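Local coordinates for peptide ABC transporter, peptide-binding protein (Thermus thermophilus, PDB 2D5W) that binds oligopeptides, here holding a pentapeptide, and probably hands them to an ABC transporter for uptake, as a member of solute-binding protein family 5, at residues 106-111 with 125-130; 184-189 with 496-501; 42-47 with 85-90. All coordinates share one frame; numbering follows the deposited sequence.

Contact 1: residues 106-111 with 125-130; sequences FYFEVG and ERVNVR
Phe108 and Val129 form the main apolar contact, a CH-pi interaction. The CB of Val129 lies 3.9 Å from the centroid of the Phe108 ring and only 7° off the ring normal, which places it almost exactly over the middle of one face. Val129 CG1 sits on the same face but nearer the root of the ring, 3.7 Å from Phe108 CG. The torsion accounts for this offset: at chi1 67°, CG1 of Val129 stands between the backbone N and the carbonyl carbon, so CB and CG1 meet the ring together.

Val127 adds a second apolar contact from a different direction. Val127 CG1, anti to the backbone N (chi1 -176°), comes up near the ring plane at the outer edge, 3.9 Å from Phe108 CE2 and 4.0 Å from Phe108 CZ. The side chains of Phe108 and Val127 meet at about a right angle. Between the two valines the backbone passes close to the ring as well, with Asn128 C 3.8 Å from Phe108 CE2.

Polar interactions do not bridge the segments. The carbonyl O of Val127, in plane at the ring edge, accepts a hydrogen bond from Lys112 NZ, so a residue just beyond 106-111 adds a polar link to the apolar packing.

Helix 101-112 thus lies against strand 127-131, an outermost strand of a four-stranded antiparallel sheet, with the short axes of 106-111 and 127-130 9.2 Å apart at closest approach. Phe108 also reaches Leu139 on the adjacent strand 136-141 and meets Trp124 of helix 121-126 edge-to-face. From other sides of helix 101-112, Phe106 and Val110 pack on helices 159-173 and 182-194.

Contact 2: residues 184-189 with 496-501; sequences KLNELY and NNYQGQ
Asn186, on helix 182-194, brings its side chain obliquely against the CD1 side of the Tyr498 ring, the two side chains crossing at about a right angle; Tyr498 belongs to a loop turn shaped by an Asx motif. Asn186 ND2 is 3.8 Å from Tyr498 CD1, and Asn186 CB is 4.0 Å from Tyr498 CD1. Amide and ring planes are 52° apart, so the two groups are tilted rather than stacked. With CG anti to the backbone N (chi1 178°), the amide of Asn186 extends off the helix to the loop. Alongside, Leu185 CD2 approaches Asn497 ND2 at 4.3 Å, an amide nitrogen whose hydrogen bond goes to Pro178 O.

One shell further out, Arg454 makes a cation-pi contact with Tyr498 and a weak hydrogen bond to Asn186 OD1, and so touches both partners. The turn itself is set by Asn496: Asn496 OD1 accepts from Gln499 N at 3.2 Å, while Asn496 ND2 donates to Gln499 O at 2.9 Å. These bonds enclose Asn497 and Tyr498, both with positive phi.

A water links the Asn186 amide to the backbone carbonyl of Asn497, accepting from Asn186 ND2 at 3.0 Å and donating to Asn497 O at 2.8 Å.

Contact 3: residues 42-47 with 85-90; sequences APFIGF and ITIRPD
The ring of Phe44 meets Ile87 at a slant, with neither a face nor an edge squarely presented. Ile87 CG1 lies 3.7 Å from Phe44 CE2, and Ile87 CD1 is 4.0 Å from Phe44 CE2 and 4.1 Å from Phe44 CZ, so the outer corner of the ring takes the contact. A chi1 of -58° sets CG1 of Ile87 beside the backbone N and anti to the carbonyl carbon, bringing the end of the chain up to the ring. Nearer the root of the ring, Ile85 CG2 touches Phe44 CB at 4.3 Å. Elsewhere on the ring, Tyr156 and Phe137 meet it at inclined planes, and Val104 of helix 101-112 packs on it too.

The second flat group, the guanidinium of Arg88, has the Asp90 carboxylate in plane at its edge. Their salt bridge comprises two hydrogen bonds, Arg88 NE to Asp90 OD1 (2.8 Å) and Arg88 NH1 to Asp90 OD2 (2.9 Å), each oxygen using its syn lone pair; this side-on pair spans the turn that follows strand 78-86.

Phe44, just before strand 45-47, forms with Ile45 a classic beta bulge opposite Ile153. It packs on the end of strand 78-86 and the next residue; with no hydrogen bond across the segments and three buried residues touching, cohesion is purely apolar.

In the fold
Contacts 1 and 3 meet the same four-stranded sheet, their centres about 17 Å apart. Phe137 on strand 136-141 links them, touching Val129 in the first and Phe44, Ile85 and Ile87 in the third; helix 101-112 packs in both places, Phe108 on the strand of contact 1 and Val104 against Phe44. Contact 2 lies about 17 Å from contact 1 and about 30 Å from contact 3, centre to centre. Met116 lies between the segments of contacts 1 and 2: Val110 and Tyr189 pack on it, and Gln499 NE2 bonds its carbonyl O. The loop 496-501 also reaches the ligand: Gln501, which does not touch 184-189, hydrogen-bonds the bound peptide's backbone and packs on an apolar side chain.

Contact 1: residues 106-111 with 125-130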
loop_
_atom_site.group_PDB
_atom_site.type_symbol
_atom_site.label_atom_id
_atom_site.label_comp_id
_atom_site.label_asym_id
_atom_site.label_seq_id
_atom_site.Cartn_x
_atom_site.Cartn_y
_atom_site.Cartn_z
ATOM N N PHE A 106 2.688 23.023 7.346
ATOM C CA PHE A 106 1.819 22.304 8.268
ATOM C C PHE A 106 2.034 20.794 8.141
ATOM O O PHE A 106 2.216 20.101 9.141
ATOM C CB PHE A 106 0.361 22.674 7.986
ATOM C CG PHE A 106 -0.628 21.846 8.742
ATOM C CD1 PHE A 106 -0.622 21.823 10.134
ATOM C CD2 PHE A 106 -1.559 21.071 8.063
ATOM C CE1 PHE A 106 -1.530 21.034 10.837
ATOM C CE2 PHE A 106 -2.470 20.278 8.757
ATOM C CZ PHE A 106 -2.453 20.261 10.144
ATOM N N TYR A 107 2.022 20.296 6.908
ATOM C CA TYR A 107 2.242 18.876 6.644
ATOM C C TYR A 107 3.553 18.419 7.298
ATOM O O TYR A 107 3.601 17.388 7.975
ATOM C CB TYR A 107 2.306 18.653 5.131
ATOM C CG TYR A 107 2.608 17.236 4.694
ATOM C CD1 TYR A 107 1.585 16.309 4.497
ATOM C CD2 TYR A 107 3.922 16.828 4.462
ATOM C CE1 TYR A 107 1.866 15.013 4.075
ATOM C CE2 TYR A 107 4.212 15.533 4.042
ATOM C CZ TYR A 107 3.181 14.634 3.850
ATOM O OH TYR A 107 3.464 13.355 3.427
ATOM N N PHE A 108 4.618 19.189 7.093
ATOM C CA PHE A 108 5.909 18.838 7.667
ATOM C C PHE A 108 5.947 18.880 9.188
ATOM O O PHE A 108 6.590 18.038 9.816
ATOM C CB PHE A 108 7.018 19.720 7.082
ATOM C CG PHE A 108 7.641 19.148 5.844
ATOM C CD1 PHE A 108 7.019 19.283 4.608
ATOM C CD2 PHE A 108 8.819 18.409 5.927
ATOM C CE1 PHE A 108 7.555 18.687 3.469
ATOM C CE2 PHE A 108 9.363 17.808 4.795
ATOM C CZ PHE A 108 8.732 17.945 3.565
ATOM N N GLU A 109 5.256 19.841 9.789
ATOM C CA GLU A 109 5.250 19.930 11.241
ATOM C C GLU A 109 4.610 18.686 11.859
ATOM O O GLU A 109 5.098 18.155 12.857
ATOM C CB GLU A 109 4.503 21.183 11.687
ATOM C CG GLU A 109 4.583 21.449 13.175
ATOM C CD GLU A 109 4.033 22.809 13.540
ATOM O OE1 GLU A 109 4.694 23.824 13.229
ATOM O OE2 GLU A 109 2.937 22.865 14.125
ATOM N N VAL A 110 3.520 18.214 11.264
ATOM C CA VAL A 110 2.844 17.031 11.778
ATOM C C VAL A 110 3.712 15.784 11.577
ATOM O O VAL A 110 3.858 14.969 12.487
ATOM C CB VAL A 110 1.464 16.850 11.097
ATOM C CG1 VAL A 110 0.787 15.579 11.604
ATOM C CG2 VAL A 110 0.587 18.065 11.391
ATOM N N GLY A 111 4.307 15.644 10.397
ATOM C CA GLY A 111 5.147 14.487 10.140
ATOM C C GLY A 111 6.388 14.449 11.014
ATOM O O GLY A 111 6.887 13.372 11.345
ATOM N N GLU A 125 13.268 11.639 8.963
ATOM C CA GLU A 125 14.514 12.017 9.613
ATOM C C GLU A 125 15.405 12.805 8.659
ATOM O O GLU A 125 16.083 13.745 9.072
ATOM C CB GLU A 125 15.271 10.772 10.088
ATOM C CG GLU A 125 14.680 10.113 11.316
ATOM C CD GLU A 125 14.866 10.949 12.570
ATOM O OE1 GLU A 125 14.275 10.596 13.611
ATOM O OE2 GLU A 125 15.608 11.954 12.516
ATOM N N ARG A 126 15.382 12.448 7.378
ATOM C CA ARG A 126 16.258 13.100 6.406
ATOM C C ARG A 126 15.636 14.118 5.453
ATOM O O ARG A 126 16.344 14.704 4.640
ATOM C CB ARG A 126 16.981 12.024 5.592
ATOM C CG ARG A 126 16.060 11.258 4.678
ATOM C CD ARG A 126 16.692 10.001 4.085
ATOM N NE ARG A 126 15.724 9.393 3.182
ATOM C CZ ARG A 126 15.496 9.822 1.946
ATOM N NH1 ARG A 126 14.575 9.235 1.196
ATOM N NH2 ARG A 126 16.225 10.808 1.442
ATOM N N VAL A 127 14.330 14.341 5.539
ATOM C CA VAL A 127 13.699 15.303 4.645
ATOM C C VAL A 127 13.210 16.529 5.403
ATOM O O VAL A 127 12.635 16.419 6.485
ATOM C CB VAL A 127 12.518 14.668 3.878
ATOM C CG1 VAL A 127 11.937 15.669 2.884
ATOM C CG2 VAL A 127 12.991 13.417 3.153
ATOM N N ASN A 128 13.460 17.699 4.827
ATOM C CA ASN A 128 13.050 18.960 5.425
ATOM C C ASN A 128 12.531 19.876 4.331
ATOM O O ASN A 128 12.622 19.558 3.145
ATOM C CB ASN A 128 14.233 19.613 6.146
ATOM C CG ASN A 128 14.532 18.959 7.479
ATOM O OD1 ASN A 128 13.769 19.100 8.434
ATOM N ND2 ASN A 128 15.641 18.231 7.548
ATOM N N VAL A 129 11.979 21.014 4.728
ATOM C CA VAL A 129 11.447 21.961 3.762
ATOM C C VAL A 129 11.880 23.383 4.089
ATOM O O VAL A 129 12.070 23.738 5.255
ATOM C CB VAL A 129 9.892 21.897 3.711
ATOM C CG1 VAL A 129 9.296 22.383 5.027
ATOM C CG2 VAL A 129 9.371 22.727 2.550
ATOM N N ARG A 130 12.064 24.180 3.044
ATOM C CA ARG A 130 12.443 25.581 3.180
ATOM C C ARG A 130 11.389 26.358 2.401
ATOM O O ARG A 130 11.122 26.051 1.239
ATOM C CB ARG A 130 13.834 25.813 2.583
ATOM C CG ARG A 130 14.334 27.243 2.684
ATOM C CD ARG A 130 15.775 27.327 2.217
ATOM N NE ARG A 130 15.934 26.812 0.862
ATOM C CZ ARG A 130 17.106 26.570 0.283
ATOM N NH1 ARG A 130 17.150 26.102 -0.955
ATOM N NH2 ARG A 130 18.234 26.793 0.945
#

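Contact 2: residues 184-189 with 496-501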
loop_
_atom_site.group_PDB
_atom_site.type_symbol
_atom_site.label_atom_id
_atom_site.label_comp_id
_atom_site.label_asym_id
_atom_site.label_seq_id
_atom_site.Cartn_x
_atom_site.Cartn_y
_atom_site.Cartn_z
ATOM N N LYS A 184 -0.182 6.737 25.464
ATOM C CA LYS A 184 -0.986 7.950 25.519
ATOM C C LYS A 184 -0.666 8.893 24.367
ATOM O O LYS A 184 -1.562 9.525 23.808
ATOM C CB LYS A 184 -0.770 8.662 26.859
ATOM C CG LYS A 184 -1.465 7.982 28.038
ATOM C CD LYS A 184 -1.076 6.515 28.157
ATOM C CE LYS A 184 -1.934 5.789 29.181
ATOM N NZ LYS A 184 -1.635 4.329 29.212
ATOM N N LEU A 185 0.610 8.976 24.005
ATOM C CA LEU A 185 1.028 9.847 22.913
ATOM C C LEU A 185 0.448 9.349 21.588
ATOM O O LEU A 185 -0.017 10.139 20.763
ATOM C CB LEU A 185 2.554 9.893 22.838
ATOM C CG LEU A 185 3.154 10.860 21.817
ATOM C CD1 LEU A 185 2.662 12.283 22.072
ATOM C CD2 LEU A 185 4.666 10.796 21.915
ATOM N N ASN A 186 0.471 8.035 21.392
ATOM C CA ASN A 186 -0.074 7.444 20.176
ATOM C C ASN A 186 -1.569 7.752 20.087
ATOM O O ASN A 186 -2.077 8.115 19.027
ATOM C CB ASN A 186 0.167 5.930 20.176
ATOM C CG ASN A 186 -0.419 5.245 18.955
ATOM O OD1 ASN A 186 -1.455 4.584 19.040
ATOM N ND2 ASN A 186 0.236 5.405 17.810
ATOM N N GLU A 187 -2.269 7.617 21.208
ATOM C CA GLU A 187 -3.701 7.894 21.244
ATOM C C GLU A 187 -3.981 9.355 20.904
ATOM O O GLU A 187 -4.924 9.661 20.172
ATOM C CB GLU A 187 -4.269 7.565 22.627
ATOM C CG GLU A 187 -5.743 7.895 22.795
ATOM C CD GLU A 187 -6.303 7.408 24.119
ATOM O OE1 GLU A 187 -5.750 7.782 25.176
ATOM O OE2 GLU A 187 -7.296 6.650 24.101
ATOM N N LEU A 188 -3.159 10.254 21.436
ATOM C CA LEU A 188 -3.328 11.678 21.185
ATOM C C LEU A 188 -3.265 11.983 19.693
ATOM O O LEU A 188 -4.119 12.688 19.156
ATOM C CB LEU A 188 -2.240 12.474 21.909
ATOM C CG LEU A 188 -2.339 13.996 21.804
ATOM C CD1 LEU A 188 -3.467 14.503 22.690
ATOM C CD2 LEU A 188 -1.022 14.616 22.231
ATOM N N TYR A 189 -2.249 11.454 19.024
ATOM C CA TYR A 189 -2.101 11.703 17.599
ATOM C C TYR A 189 -3.163 10.998 16.758
ATOM O O TYR A 189 -3.651 11.570 15.785
ATOM C CB TYR A 189 -0.694 11.320 17.133
ATOM C CG TYR A 189 0.395 12.220 17.683
ATOM C CD1 TYR A 189 0.207 13.600 17.776
ATOM C CD2 TYR A 189 1.629 11.697 18.069
ATOM C CE1 TYR A 189 1.223 14.437 18.238
ATOM C CE2 TYR A 189 2.650 12.525 18.528
ATOM C CZ TYR A 189 2.440 13.891 18.610
ATOM O OH TYR A 189 3.450 14.714 19.057
ATOM N N ASN A 496 9.317 2.322 19.700
ATOM C CA ASN A 496 9.648 3.287 18.654
ATOM C C ASN A 496 8.405 4.078 18.237
ATOM O O ASN A 496 8.334 4.626 17.135
ATOM C CB ASN A 496 10.293 2.589 17.445
ATOM C CG ASN A 496 9.280 1.995 16.494
ATOM O OD1 ASN A 496 8.181 1.614 16.895
ATOM N ND2 ASN A 496 9.655 1.893 15.225
ATOM N N ASN A 497 7.433 4.140 19.142
ATOM C CA ASN A 497 6.196 4.872 18.910
ATOM C C ASN A 497 5.381 4.342 17.737
ATOM O O ASN A 497 4.721 5.097 17.024
ATOM C CB ASN A 497 6.505 6.361 18.739
ATOM C CG ASN A 497 7.278 6.920 19.919
ATOM O OD1 ASN A 497 8.471 7.203 19.816
ATOM N ND2 ASN A 497 6.603 7.058 21.053
ATOM N N TYR A 498 5.439 3.027 17.555
ATOM C CA TYR A 498 4.689 2.328 16.517
ATOM C C TYR A 498 4.955 2.810 15.098
ATOM O O TYR A 498 4.030 2.935 14.289
ATOM C CB TYR A 498 3.190 2.411 16.828
ATOM C CG TYR A 498 2.850 1.978 18.235
ATOM C CD1 TYR A 498 2.697 2.915 19.256
ATOM C CD2 TYR A 498 2.696 0.629 18.550
ATOM C CE1 TYR A 498 2.396 2.519 20.559
ATOM C CE2 TYR A 498 2.397 0.222 19.851
ATOM C CZ TYR A 498 2.248 1.171 20.845
ATOM O OH TYR A 498 1.950 0.770 22.129
ATOM N N GLN A 499 6.225 3.051 14.790
ATOM C CA GLN A 499 6.619 3.514 13.463
ATOM C C GLN A 499 7.143 2.375 12.591
ATOM O O GLN A 499 7.694 1.392 13.095
ATOM C CB GLN A 499 7.705 4.587 13.588
ATOM C CG GLN A 499 7.295 5.788 14.426
ATOM C CD GLN A 499 8.431 6.771 14.672
ATOM O OE1 GLN A 499 9.610 6.407 14.643
ATOM N NE2 GLN A 499 8.078 8.022 14.942
ATOM N N GLY A 500 6.966 2.505 11.281
ATOM C CA GLY A 500 7.473 1.490 10.373
ATOM C C GLY A 500 6.489 0.446 9.884
ATOM O O GLY A 500 5.369 0.337 10.386
ATOM N N GLN A 501 6.938 -0.340 8.908
ATOM C CA GLN A 501 6.116 -1.378 8.302
ATOM C C GLN A 501 6.685 -2.796 8.355
ATOM O O GLN A 501 6.178 -3.682 7.669
ATOM C CB GLN A 501 5.807 -1.010 6.846
ATOM C CG GLN A 501 4.965 0.245 6.687
ATOM C CD GLN A 501 4.687 0.565 5.233
ATOM O OE1 GLN A 501 5.583 0.967 4.494
ATOM N NE2 GLN A 501 3.445 0.370 4.813
HETATM O O HOH W 1 2.867 6.825 18.225
#

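Contact 3: residues 42-47 with 85-90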
loop_
_atom_site.group_PDB
_atom_site.type_symbol
_atom_site.label_atom_id
_atom_site.label_comp_id
_atom_site.label_asym_id
_atom_site.label_seq_id
_atom_site.Cartn_x
_atom_site.Cartn_y
_atom_site.Cartn_z
ATOM N N ALA A 42 -5.073 16.172 -4.951
ATOM C CA ALA A 42 -4.123 16.141 -6.052
ATOM C C ALA A 42 -2.702 16.443 -5.597
ATOM O O ALA A 42 -2.479 17.247 -4.694
ATOM C CB ALA A 42 -4.544 17.132 -7.128
ATOM N N PRO A 43 -1.714 15.795 -6.223
ATOM C CA PRO A 43 -0.315 16.019 -5.860
ATOM C C PRO A 43 0.250 17.250 -6.562
ATOM O O PRO A 43 -0.387 17.822 -7.449
ATOM C CB PRO A 43 0.359 14.744 -6.343
ATOM C CG PRO A 43 -0.389 14.462 -7.624
ATOM C CD PRO A 43 -1.836 14.722 -7.229
ATOM N N PHE A 44 1.441 17.667 -6.149
ATOM C CA PHE A 44 2.103 18.787 -6.802
ATOM C C PHE A 44 2.651 18.226 -8.111
ATOM O O PHE A 44 2.525 18.841 -9.168
ATOM C CB PHE A 44 3.250 19.317 -5.939
ATOM C CG PHE A 44 2.796 20.065 -4.720
ATOM C CD1 PHE A 44 3.245 19.704 -3.455
ATOM C CD2 PHE A 44 1.911 21.131 -4.836
ATOM C CE1 PHE A 44 2.821 20.393 -2.323
ATOM C CE2 PHE A 44 1.480 21.826 -3.712
ATOM C CZ PHE A 44 1.936 21.457 -2.452
ATOM N N ILE A 45 3.245 17.041 -8.013
ATOM C CA ILE A 45 3.817 16.333 -9.152
ATOM C C ILE A 45 3.175 14.949 -9.202
ATOM O O ILE A 45 3.181 14.222 -8.206
ATOM C CB ILE A 45 5.346 16.155 -8.992
ATOM C CG1 ILE A 45 6.024 17.524 -8.868
ATOM C CG2 ILE A 45 5.906 15.359 -10.173
ATOM C CD1 ILE A 45 5.837 18.429 -10.066
ATOM N N GLY A 46 2.610 14.592 -10.350
ATOM C CA GLY A 46 1.997 13.283 -10.485
ATOM C C GLY A 46 2.922 12.325 -11.213
ATOM O O GLY A 46 4.024 12.705 -11.609
ATOM N N PHE A 47 2.490 11.078 -11.368
ATOM C CA PHE A 47 3.278 10.070 -12.077
ATOM C C PHE A 47 2.285 9.394 -13.020
ATOM O O PHE A 47 1.335 8.749 -12.572
ATOM C CB PHE A 47 3.873 9.061 -11.089
ATOM C CG PHE A 47 5.057 8.303 -11.633
ATOM C CD1 PHE A 47 4.997 6.924 -11.824
ATOM C CD2 PHE A 47 6.240 8.969 -11.950
ATOM C CE1 PHE A 47 6.097 6.221 -12.320
ATOM C CE2 PHE A 47 7.344 8.276 -12.446
ATOM C CZ PHE A 47 7.271 6.900 -12.630
ATOM N N ILE A 85 9.899 23.598 -5.817
ATOM C CA ILE A 85 8.545 23.425 -6.321
ATOM C C ILE A 85 7.789 24.743 -6.239
ATOM O O ILE A 85 7.882 25.457 -5.240
ATOM C CB ILE A 85 7.784 22.365 -5.496
ATOM C CG1 ILE A 85 8.495 21.016 -5.625
ATOM C CG2 ILE A 85 6.328 22.278 -5.957
ATOM C CD1 ILE A 85 7.872 19.902 -4.818
ATOM N N THR A 86 7.062 25.068 -7.304
ATOM C CA THR A 86 6.255 26.280 -7.342
ATOM C C THR A 86 4.797 25.848 -7.452
ATOM O O THR A 86 4.417 25.153 -8.393
ATOM C CB THR A 86 6.603 27.168 -8.559
ATOM O OG1 THR A 86 7.987 27.535 -8.511
ATOM C CG2 THR A 86 5.755 28.432 -8.555
ATOM N N ILE A 87 3.987 26.246 -6.478
ATOM C CA ILE A 87 2.568 25.904 -6.481
ATOM C C ILE A 87 1.855 26.800 -7.493
ATOM O O ILE A 87 2.088 28.006 -7.522
ATOM C CB ILE A 87 1.941 26.132 -5.084
ATOM C CG1 ILE A 87 2.683 25.300 -4.032
ATOM C CG2 ILE A 87 0.457 25.772 -5.115
ATOM C CD1 ILE A 87 2.220 25.552 -2.607
ATOM N N ARG A 88 1.001 26.216 -8.333
ATOM C CA ARG A 88 0.260 26.999 -9.321
ATOM C C ARG A 88 -0.544 28.091 -8.626
ATOM O O ARG A 88 -1.057 27.894 -7.528
ATOM C CB ARG A 88 -0.710 26.111 -10.105
ATOM C CG ARG A 88 -0.064 25.172 -11.101
ATOM C CD ARG A 88 -1.115 24.322 -11.806
ATOM N NE ARG A 88 -2.137 25.143 -12.452
ATOM C CZ ARG A 88 -2.516 25.007 -13.719
ATOM N NH1 ARG A 88 -3.453 25.799 -14.220
ATOM N NH2 ARG A 88 -1.951 24.085 -14.488
ATOM N N PRO A 89 -0.678 29.259 -9.271
ATOM C CA PRO A 89 -1.434 30.367 -8.683
ATOM C C PRO A 89 -2.914 30.055 -8.494
ATOM O O PRO A 89 -3.585 30.673 -7.668
ATOM C CB PRO A 89 -1.207 31.501 -9.679
ATOM C CG PRO A 89 -1.055 30.779 -10.984
ATOM C CD PRO A 89 -0.161 29.619 -10.602
ATOM N N ASP A 90 -3.416 29.093 -9.262
ATOM C CA ASP A 90 -4.821 28.710 -9.192
ATOM C C ASP A 90 -5.105 27.417 -8.423
ATOM O O ASP A 90 -6.207 26.874 -8.505
ATOM C CB ASP A 90 -5.414 28.619 -10.604
ATOM C CG ASP A 90 -4.551 27.813 -11.552
ATOM O OD1 ASP A 90 -3.642 27.095 -11.082
ATOM O OD2 ASP A 90 -4.788 27.888 -12.777
#